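Local coordinates for beta-lactamase-like protein (Novosphingobium pentaromativorans US6-1, PDB 6AUF) that probably hydrolyses beta-lactam antibiotics as a two-zinc metallo-beta-lactamase of subclass B3, at residues A[48-53]-A[200-205]; A[191-196]-A[241-246]; A[38-43]-A[249-254]. One frame throughout, in Å; residues are numbered along the deposited sequence.

Contact 1: residues A[48-53]-A[200-205]; sequences HIYGNT and AFTCRM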
loop_
_atom_site.group_PDB
_atom_site.type_symbol
_atom_site.label_atom_id
_atom_site.label_comp_id
_atom_site.label_asym_id
_atom_site.label_seq_id
_atom_site.Cartn_x
_atom_site.Cartn_y
_atom_site.Cartn_z
ATOM N N HIS A 48 8.446 0.250 14.650
ATOM C CA HIS A 48 7.306 0.956 15.201
ATOM C C HIS A 48 7.087 2.217 14.376
ATOM O O HIS A 48 8.008 3.026 14.220
ATOM C CB HIS A 48 7.577 1.287 16.665
ATOM C CG HIS A 48 6.514 2.107 17.317
ATOM N ND1 HIS A 48 5.232 1.641 17.517
ATOM C CD2 HIS A 48 6.548 3.359 17.830
ATOM C CE1 HIS A 48 4.518 2.576 18.117
ATOM N NE2 HIS A 48 5.294 3.627 18.323
ATOM N N ILE A 49 5.883 2.385 13.837
ATOM C CA ILE A 49 5.629 3.593 13.065
ATOM C C ILE A 49 5.094 4.668 13.997
ATOM O O ILE A 49 5.701 5.733 14.143
ATOM C CB ILE A 49 4.673 3.333 11.893
ATOM C CG1 ILE A 49 5.347 2.426 10.865
ATOM C CG2 ILE A 49 4.234 4.654 11.253
ATOM C CD1 ILE A 49 4.438 2.087 9.708
ATOM N N TYR A 50 3.961 4.398 14.637
ATOM C CA TYR A 50 3.354 5.375 15.528
ATOM C C TYR A 50 2.159 4.726 16.206
ATOM O O TYR A 50 1.418 3.972 15.568
ATOM C CB TYR A 50 2.921 6.635 14.769
ATOM C CG TYR A 50 2.689 7.840 15.656
ATOM C CD1 TYR A 50 3.758 8.575 16.146
ATOM C CD2 TYR A 50 1.400 8.248 15.998
ATOM C CE1 TYR A 50 3.556 9.681 16.955
ATOM C CE2 TYR A 50 1.189 9.357 16.807
ATOM C CZ TYR A 50 2.273 10.067 17.283
ATOM O OH TYR A 50 2.088 11.169 18.087
ATOM N N GLY A 51 1.992 5.009 17.498
ATOM C CA GLY A 51 0.920 4.414 18.270
ATOM C C GLY A 51 0.761 2.932 17.998
ATOM O O GLY A 51 1.702 2.150 18.172
ATOM N N ASN A 52 -0.427 2.542 17.540
ATOM C CA ASN A 52 -0.798 1.150 17.305
ATOM C C ASN A 52 -0.374 0.641 15.931
ATOM O O ASN A 52 -0.864 -0.416 15.498
ATOM C CB ASN A 52 -2.313 0.980 17.472
ATOM C CG ASN A 52 -3.117 1.780 16.431
ATOM O OD1 ASN A 52 -2.553 2.435 15.543
ATOM N ND2 ASN A 52 -4.443 1.708 16.532
ATOM N N THR A 53 0.521 1.350 15.241
ATOM C CA THR A 53 0.853 1.050 13.856
ATOM C C THR A 53 2.319 0.664 13.728
ATOM O O THR A 53 3.199 1.359 14.248
ATOM C CB THR A 53 0.535 2.246 12.955
ATOM O OG1 THR A 53 -0.844 2.576 13.117
ATOM C CG2 THR A 53 0.838 1.920 11.508
ATOM N N ALA A 200 1.643 9.716 25.045
ATOM C CA ALA A 200 1.192 10.949 25.677
ATOM C C ALA A 200 -0.107 11.496 25.080
ATOM O O ALA A 200 -0.447 12.659 25.331
ATOM C CB ALA A 200 2.280 12.014 25.582
ATOM N N PHE A 201 -0.835 10.695 24.292
ATOM C CA PHE A 201 -2.094 11.138 23.679
ATOM C C PHE A 201 -1.864 12.356 22.793
ATOM O O PHE A 201 -2.611 13.330 22.843
ATOM C CB PHE A 201 -3.178 11.447 24.722
ATOM C CG PHE A 201 -3.460 10.317 25.671
ATOM C CD1 PHE A 201 -2.734 10.187 26.853
ATOM C CD2 PHE A 201 -4.453 9.392 25.390
ATOM C CE1 PHE A 201 -2.986 9.150 27.730
ATOM C CE2 PHE A 201 -4.714 8.353 26.265
ATOM C CZ PHE A 201 -3.972 8.232 27.440
ATOM N N THR A 202 -0.775 12.332 22.039
ATOM C CA THR A 202 -0.629 13.141 20.839
ATOM C C THR A 202 -1.050 12.253 19.680
ATOM O O THR A 202 -0.524 11.147 19.519
ATOM C CB THR A 202 0.806 13.635 20.656
ATOM O OG1 THR A 202 1.016 14.816 21.436
ATOM C CG2 THR A 202 1.074 13.951 19.213
ATOM N N CYS A 203 -2.018 12.712 18.902
ATOM C CA CYS A 203 -2.628 11.892 17.870
ATOM C C CYS A 203 -2.286 12.452 16.504
ATOM O O CYS A 203 -2.181 13.667 16.325
ATOM C CB CYS A 203 -4.142 11.823 18.044
ATOM S SG CYS A 203 -4.664 11.039 19.594
ATOM N N ARG A 204 -2.093 11.550 15.554
ATOM C CA ARG A 204 -1.720 11.893 14.199
ATOM C C ARG A 204 -2.512 11.003 13.264
ATOM O O ARG A 204 -2.821 9.853 13.595
ATOM C CB ARG A 204 -0.222 11.686 13.934
ATOM C CG ARG A 204 0.688 12.338 14.933
ATOM C CD ARG A 204 0.539 13.841 14.909
ATOM N NE ARG A 204 1.757 14.447 15.420
ATOM C CZ ARG A 204 1.849 15.689 15.872
ATOM N NH1 ARG A 204 0.773 16.465 15.885
ATOM N NH2 ARG A 204 3.017 16.143 16.313
ATOM N N MET A 205 -2.834 11.535 12.097
ATOM C CA MET A 205 -3.454 10.734 11.066
ATOM C C MET A 205 -2.366 10.097 10.219
ATOM O O MET A 205 -1.483 10.789 9.707
ATOM C CB MET A 205 -4.378 11.585 10.206
ATOM C CG MET A 205 -5.506 12.186 10.983
ATOM S SD MET A 205 -6.594 10.916 11.643
ATOM C CE MET A 205 -7.031 10.018 10.148
#
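Tyr50 reaches across to residues 200-205 and meets them with the outer half of its ring, a worked example of how one aromatic side chain can span the gap between two strands. Its chi1 of -162° sets CG anti to the backbone N and carries the ring out from the end of strand 47-50. The close-packed part lies along one side of the phenol: Tyr50 CE2 comes within 3.6 Å of Arg204 CG, and CB of the same arginine lies a little farther off. The arginine chain bends at chi2 (-63°) and turns its guanidinium group past the hydroxyl end, with its plane only 22° from that of the ring. Thr202 CG2 then lies 3.8 Å above the centre of that guanidinium. At the tip of the ring, Tyr50 OH gives a hydrogen bond to Thr202 O at 3.0 Å, reaching the carbonyl from well above its plane.

The outer side is looser: Thr202 lies at the margin of the contact, and the chain before it runs into an exposed loop where Phe201 points away. Behind the tyrosine, Ile49 N and Tyr50 N both bond to Thr53 O, a classic beta bulge, and a type II' turn from Tyr50 to Thr53 passes through Gly51.

Strand 47-50 is an edge strand of the seven-stranded sheet, whereas strand 203-208 belongs to the five-stranded one. Tyr50 also touches Ala196 and Ile206, and Cys203 is joined by a disulfide to Cys197 of strand 190-197.

Contact 2: residues A[191-196]-A[241-246]; sequences SWTWQA and QLPCDI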
loop_
_atom_site.group_PDB
_atom_site.type_symbol
_atom_site.label_atom_id
_atom_site.label_comp_id
_atom_site.label_asym_id
_atom_site.label_seq_id
_atom_site.Cartn_x
_atom_site.Cartn_y
_atom_site.Cartn_z
ATOM N N SER A 191 -6.154 3.688 -1.058
ATOM C CA SER A 191 -5.360 4.353 -0.042
ATOM C C SER A 191 -6.142 4.339 1.262
ATOM O O SER A 191 -7.377 4.421 1.262
ATOM C CB SER A 191 -5.023 5.787 -0.444
ATOM O OG SER A 191 -4.037 5.788 -1.460
ATOM N N TRP A 192 -5.413 4.229 2.373
ATOM C CA TRP A 192 -6.013 4.006 3.675
ATOM C C TRP A 192 -5.588 5.083 4.665
ATOM O O TRP A 192 -4.491 5.643 4.573
ATOM C CB TRP A 192 -5.630 2.630 4.194
ATOM C CG TRP A 192 -6.205 1.502 3.388
ATOM C CD1 TRP A 192 -5.638 0.898 2.302
ATOM C CD2 TRP A 192 -7.449 0.829 3.617
ATOM N NE1 TRP A 192 -6.452 -0.108 1.841
ATOM C CE2 TRP A 192 -7.571 -0.172 2.632
ATOM C CE3 TRP A 192 -8.481 0.987 4.547
ATOM C CZ2 TRP A 192 -8.681 -1.020 2.555
ATOM C CZ3 TRP A 192 -9.591 0.143 4.467
ATOM C CH2 TRP A 192 -9.676 -0.847 3.481
ATOM N N THR A 193 -6.455 5.336 5.645
ATOM C CA THR A 193 -6.306 6.476 6.540
ATOM C C THR A 193 -6.874 6.112 7.911
ATOM O O THR A 193 -7.960 5.524 7.995
ATOM C CB THR A 193 -7.016 7.700 5.910
ATOM O OG1 THR A 193 -6.065 8.744 5.667
ATOM C CG2 THR A 193 -8.205 8.221 6.740
ATOM N N TRP A 194 -6.144 6.440 8.978
ATOM C CA TRP A 194 -6.624 6.164 10.335
ATOM C C TRP A 194 -5.822 6.986 11.333
ATOM O O TRP A 194 -4.767 7.531 11.008
ATOM C CB TRP A 194 -6.545 4.672 10.695
ATOM C CG TRP A 194 -5.142 4.117 10.778
ATOM C CD1 TRP A 194 -4.381 3.951 11.915
ATOM C CD2 TRP A 194 -4.344 3.642 9.696
ATOM N NE1 TRP A 194 -3.154 3.403 11.597
ATOM C CE2 TRP A 194 -3.103 3.202 10.245
ATOM C CE3 TRP A 194 -4.546 3.546 8.315
ATOM C CZ2 TRP A 194 -2.077 2.681 9.456
ATOM C CZ3 TRP A 194 -3.521 3.023 7.530
ATOM C CH2 TRP A 194 -2.307 2.599 8.100
ATOM N N GLN A 195 -6.351 7.082 12.548
ATOM C CA GLN A 195 -5.719 7.863 13.606
ATOM C C GLN A 195 -4.847 6.991 14.507
ATOM O O GLN A 195 -5.186 5.841 14.810
ATOM C CB GLN A 195 -6.769 8.585 14.450
ATOM C CG GLN A 195 -6.153 9.394 15.573
ATOM C CD GLN A 195 -7.183 10.188 16.344
ATOM O OE1 GLN A 195 -7.326 11.386 16.138
ATOM N NE2 GLN A 195 -7.907 9.522 17.236
ATOM N N ALA A 196 -3.710 7.552 14.927
ATOM C CA ALA A 196 -2.777 6.895 15.829
ATOM C C ALA A 196 -2.326 7.885 16.895
ATOM O O ALA A 196 -2.096 9.062 16.608
ATOM C CB ALA A 196 -1.568 6.345 15.079
ATOM N N GLN A 241 -5.533 14.867 -0.924
ATOM C CA GLN A 241 -6.422 15.409 0.089
ATOM C C GLN A 241 -6.635 14.473 1.264
ATOM O O GLN A 241 -7.426 14.802 2.156
ATOM C CB GLN A 241 -7.777 15.759 -0.542
ATOM C CG GLN A 241 -7.800 17.143 -1.147
ATOM C CD GLN A 241 -8.577 17.176 -2.421
ATOM O OE1 GLN A 241 -8.000 17.088 -3.513
ATOM N NE2 GLN A 241 -9.901 17.289 -2.303
ATOM N N LEU A 242 -5.981 13.317 1.277
ATOM C CA LEU A 242 -6.039 12.425 2.433
ATOM C C LEU A 242 -5.649 13.178 3.702
ATOM O O LEU A 242 -4.714 13.992 3.674
ATOM C CB LEU A 242 -5.085 11.242 2.245
ATOM C CG LEU A 242 -5.258 10.366 1.012
ATOM C CD1 LEU A 242 -4.226 9.245 0.981
ATOM C CD2 LEU A 242 -6.708 9.813 0.965
ATOM N N PRO A 243 -6.325 12.939 4.826
ATOM C CA PRO A 243 -5.752 13.338 6.118
ATOM C C PRO A 243 -4.432 12.608 6.297
ATOM O O PRO A 243 -4.364 11.382 6.187
ATOM C CB PRO A 243 -6.810 12.900 7.134
ATOM C CG PRO A 243 -7.590 11.843 6.443
ATOM C CD PRO A 243 -7.564 12.159 4.979
ATOM N N CYS A 244 -3.363 13.377 6.525
ATOM C CA CYS A 244 -2.031 12.855 6.266
ATOM C C CYS A 244 -0.984 13.577 7.116
ATOM O O CYS A 244 -0.214 14.400 6.639
ATOM C CB CYS A 244 -1.716 12.997 4.776
ATOM S SG CYS A 244 -0.158 12.338 4.153
ATOM N N ASP A 245 -0.957 13.275 8.415
ATOM C CA ASP A 245 0.164 13.702 9.251
ATOM C C ASP A 245 1.411 12.879 8.957
ATOM O O ASP A 245 2.525 13.421 8.889
ATOM C CB ASP A 245 -0.201 13.579 10.722
ATOM C CG ASP A 245 -1.151 14.656 11.175
ATOM O OD1 ASP A 245 -0.814 15.855 11.025
ATOM O OD2 ASP A 245 -2.229 14.292 11.686
ATOM N N ILE A 246 1.248 11.570 8.784
ATOM C CA ILE A 246 2.371 10.664 8.582
ATOM C C ILE A 246 2.116 9.871 7.310
ATOM O O ILE A 246 1.231 9.008 7.278
ATOM C CB ILE A 246 2.574 9.724 9.780
ATOM C CG1 ILE A 246 2.991 10.528 11.007
ATOM C CG2 ILE A 246 3.595 8.656 9.440
ATOM C CD1 ILE A 246 2.907 9.737 12.279
#
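The connection from helix 226-241 into strand 246-248 lies against strand 190-197 of the five-stranded sheet, where Ser191 and Thr193 receive Leu242 and Pro243. The principle illustrated is simple: every second residue of a strand, on the face turned to the loop, offers it a footing. Thr193 carries the larger share. Its side chain crosses the proline ring at about a right angle, and both branches reach the same ring corner, with Pro243 CG 3.5 Å from Thr193 OG1 and 3.7 Å from Thr193 CG2. Two residues earlier in the strand, Ser191 CB meets Leu242 CD1 at 3.8 Å, an apolar touch by a polar residue. The serine hydroxyl is occupied elsewhere, bonded to Asp210 N and Thr182 OG1. Leu242 has CG anti to its carbonyl carbon (chi1 -57°) and an extended outer chain, which brings CD1 to the serine; it also touches Arg180 and Ala209.

Trp192 and Trp194 point away from the loop, and Trp194 packs on Ile64 and Val66 of the other sheet. Just past the proline, Cys244 is tied by a disulfide to Cys273 of helix 272-292. Strands 203-208 and 246-248 are parallel neighbours linked through helix 226-241, so the contact belongs to the return leg of a beta-alpha-beta crossover, laid on the outer side of one sheet as in the alpha-beta-beta-alpha sandwich of metallo-beta-lactamases.

Contact 3: residues A[38-43]-A[249-254]; sequences EGWSHP and TPHPSA. With ZN (zinc ion), chain B.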
loop_
_atom_site.group_PDB
_atom_site.type_symbol
_atom_site.label_atom_id
_atom_site.label_comp_id
_atom_site.label_asym_id
_atom_site.label_seq_id
_atom_site.Cartn_x
_atom_site.Cartn_y
_atom_site.Cartn_z
ATOM N N GLU A 38 16.139 -6.306 -5.213
ATOM C CA GLU A 38 16.867 -7.149 -4.263
ATOM C C GLU A 38 16.180 -7.175 -2.909
ATOM O O GLU A 38 16.247 -8.180 -2.196
ATOM C CB GLU A 38 18.318 -6.672 -4.093
ATOM C CG GLU A 38 19.181 -6.693 -5.357
ATOM C CD GLU A 38 18.911 -5.506 -6.283
ATOM O OE1 GLU A 38 19.812 -5.174 -7.100
ATOM O OE2 GLU A 38 17.805 -4.910 -6.184
ATOM N N GLY A 39 15.494 -6.095 -2.550
ATOM C CA GLY A 39 14.901 -5.972 -1.238
ATOM C C GLY A 39 13.510 -6.544 -1.067
ATOM O O GLY A 39 13.107 -6.817 0.069
ATOM N N TRP A 40 12.769 -6.737 -2.167
ATOM C CA TRP A 40 11.335 -7.011 -2.056
ATOM C C TRP A 40 11.058 -8.221 -1.178
ATOM O O TRP A 40 10.176 -8.177 -0.314
ATOM C CB TRP A 40 10.709 -7.213 -3.431
ATOM C CG TRP A 40 10.590 -5.953 -4.230
ATOM C CD1 TRP A 40 11.074 -4.716 -3.900
ATOM C CD2 TRP A 40 9.953 -5.809 -5.500
ATOM N NE1 TRP A 40 10.783 -3.815 -4.892
ATOM C CE2 TRP A 40 10.087 -4.459 -5.883
ATOM C CE3 TRP A 40 9.285 -6.690 -6.357
ATOM C CZ2 TRP A 40 9.574 -3.971 -7.087
ATOM C CZ3 TRP A 40 8.778 -6.204 -7.550
ATOM C CH2 TRP A 40 8.931 -4.862 -7.903
ATOM N N SER A 41 11.788 -9.319 -1.386
ATOM C CA SER A 41 11.623 -10.508 -0.560
ATOM C C SER A 41 12.722 -10.630 0.486
ATOM O O SER A 41 12.947 -11.719 1.033
ATOM C CB SER A 41 11.566 -11.758 -1.437
ATOM O OG SER A 41 10.394 -11.746 -2.238
ATOM N N HIS A 42 13.400 -9.537 0.772
ATOM C CA HIS A 42 14.553 -9.517 1.652
ATOM C C HIS A 42 14.132 -9.095 3.048
ATOM O O HIS A 42 13.485 -8.048 3.205
ATOM C CB HIS A 42 15.606 -8.560 1.117
ATOM C CG HIS A 42 16.900 -8.637 1.848
ATOM N ND1 HIS A 42 17.065 -8.113 3.110
ATOM C CD2 HIS A 42 18.084 -9.195 1.510
ATOM C CE1 HIS A 42 18.299 -8.334 3.515
ATOM N NE2 HIS A 42 18.937 -8.985 2.560
ATOM N N PRO A 43 14.466 -9.867 4.077
ATOM C CA PRO A 43 13.894 -9.607 5.401
ATOM C C PRO A 43 14.450 -8.336 6.020
ATOM O O PRO A 43 15.637 -8.036 5.917
ATOM C CB PRO A 43 14.294 -10.844 6.210
ATOM C CG PRO A 43 14.774 -11.847 5.183
ATOM C CD PRO A 43 15.362 -11.032 4.093
ATOM N N THR A 249 4.042 4.548 2.378
ATOM C CA THR A 249 3.848 4.079 1.017
ATOM C C THR A 249 4.190 2.605 0.867
ATOM O O THR A 249 5.155 2.120 1.460
ATOM C CB THR A 249 4.702 4.876 0.025
ATOM O OG1 THR A 249 6.074 4.871 0.457
ATOM C CG2 THR A 249 4.175 6.311 -0.119
ATOM N N PRO A 250 3.444 1.885 0.035
ATOM C CA PRO A 250 3.739 0.460 -0.187
ATOM C C PRO A 250 5.182 0.176 -0.565
ATOM O O PRO A 250 5.695 -0.906 -0.258
ATOM C CB PRO A 250 2.764 0.097 -1.313
ATOM C CG PRO A 250 1.589 0.974 -1.027
ATOM C CD PRO A 250 2.176 2.293 -0.596
ATOM N N HIS A 251 5.843 1.091 -1.255
ATOM C CA HIS A 251 7.285 1.026 -1.412
ATOM C C HIS A 251 7.861 2.051 -0.463
ATOM O O HIS A 251 7.637 3.260 -0.663
ATOM C CB HIS A 251 7.728 1.328 -2.844
ATOM C CG HIS A 251 7.391 0.254 -3.824
ATOM N ND1 HIS A 251 8.300 -0.706 -4.215
ATOM C CD2 HIS A 251 6.245 -0.012 -4.497
ATOM C CE1 HIS A 251 7.727 -1.522 -5.081
ATOM N NE2 HIS A 251 6.481 -1.121 -5.272
ATOM N N PRO A 252 8.600 1.633 0.567
ATOM C CA PRO A 252 9.020 2.594 1.598
ATOM C C PRO A 252 9.735 3.813 1.038
ATOM O O PRO A 252 9.478 4.935 1.500
ATOM C CB PRO A 252 9.922 1.743 2.506
ATOM C CG PRO A 252 9.396 0.340 2.335
ATOM C CD PRO A 252 8.991 0.248 0.891
ATOM N N SER A 253 10.607 3.631 0.037
ATOM C CA SER A 253 11.394 4.756 -0.460
ATOM C C SER A 253 10.512 5.814 -1.100
ATOM O O SER A 253 10.842 7.004 -1.057
ATOM C CB SER A 253 12.464 4.278 -1.453
ATOM O OG SER A 253 12.053 3.122 -2.156
ATOM N N ALA A 254 9.375 5.413 -1.674
ATOM C CA ALA A 254 8.496 6.406 -2.279
ATOM C C ALA A 254 8.119 7.517 -1.303
ATOM O O ALA A 254 7.823 8.632 -1.743
ATOM C CB ALA A 254 7.248 5.730 -2.843
HETATM ZN ZN ZN B . 4.891 -1.955 -6.159
HETATM O O HOH W 1 10.964 -1.315 -3.290
#
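At the rim of the two-zinc site, the metal ligand His251 is met by Trp40 from the N-terminal part of the chain. A second-shell residue here reaches a metal ligand both by ring contact and through a water. His251 NE2 binds zinc at 2.0 Å, and Asp111 and His112 are protein ligands of the same ion. The tryptophan comes to the CE1 corner of the imidazole, between its two nitrogens: Trp40 CZ2 lies 3.7 Å from His251 CE1, close to the plane of the imidazole and at its edge. The two rings meet obliquely, the indole five-membered ring and the imidazole having their planes 62° apart and their centroids 5.4 Å from each other.

One water joins the two nitrogens. It accepts from Trp40 NE1 at 3.0 Å and from His251 ND1 at 2.9 Å, where it lies in the imidazole plane. The backbone beneath the ligand is also held: His251 O accepts from Ala254 N, in the short 3-10 turn that follows. Trp40 O is bonded to Thr58 OG1, and the indole touches Asp111 as well.

The imidazole thus spends one nitrogen on the metal and the other, as an N-H donor, on the water. Together these bonds fix the ring's rotation, and zinc would probably polarise that N-H and strengthen its hold on the water.

In the fold
The three contacts grade from fold to active site. Contact 2 is the mostly buried one, largely apolar in its touches, and contacts 1 and 3 lie at the surface. Contacts 1 and 2 share the five-stranded sheet through the neighbouring strands 203-208 and 190-197, and they touch directly: Arg204 N probably bonds to Ala196 O, and Met205 N to Asp245 OD2. Contact 1 joins the edge strand of one sheet to an inner strand of the other by one hydroxyl bond and packing of a ring on an arginine chain. Contact 3, its centre about 20 Å or more from the other two, pairs two rings and a bridging water beside a zinc ligand. Residues 241-246 nevertheless lead through strand 246-248 to the zinc-bearing loop 249-254.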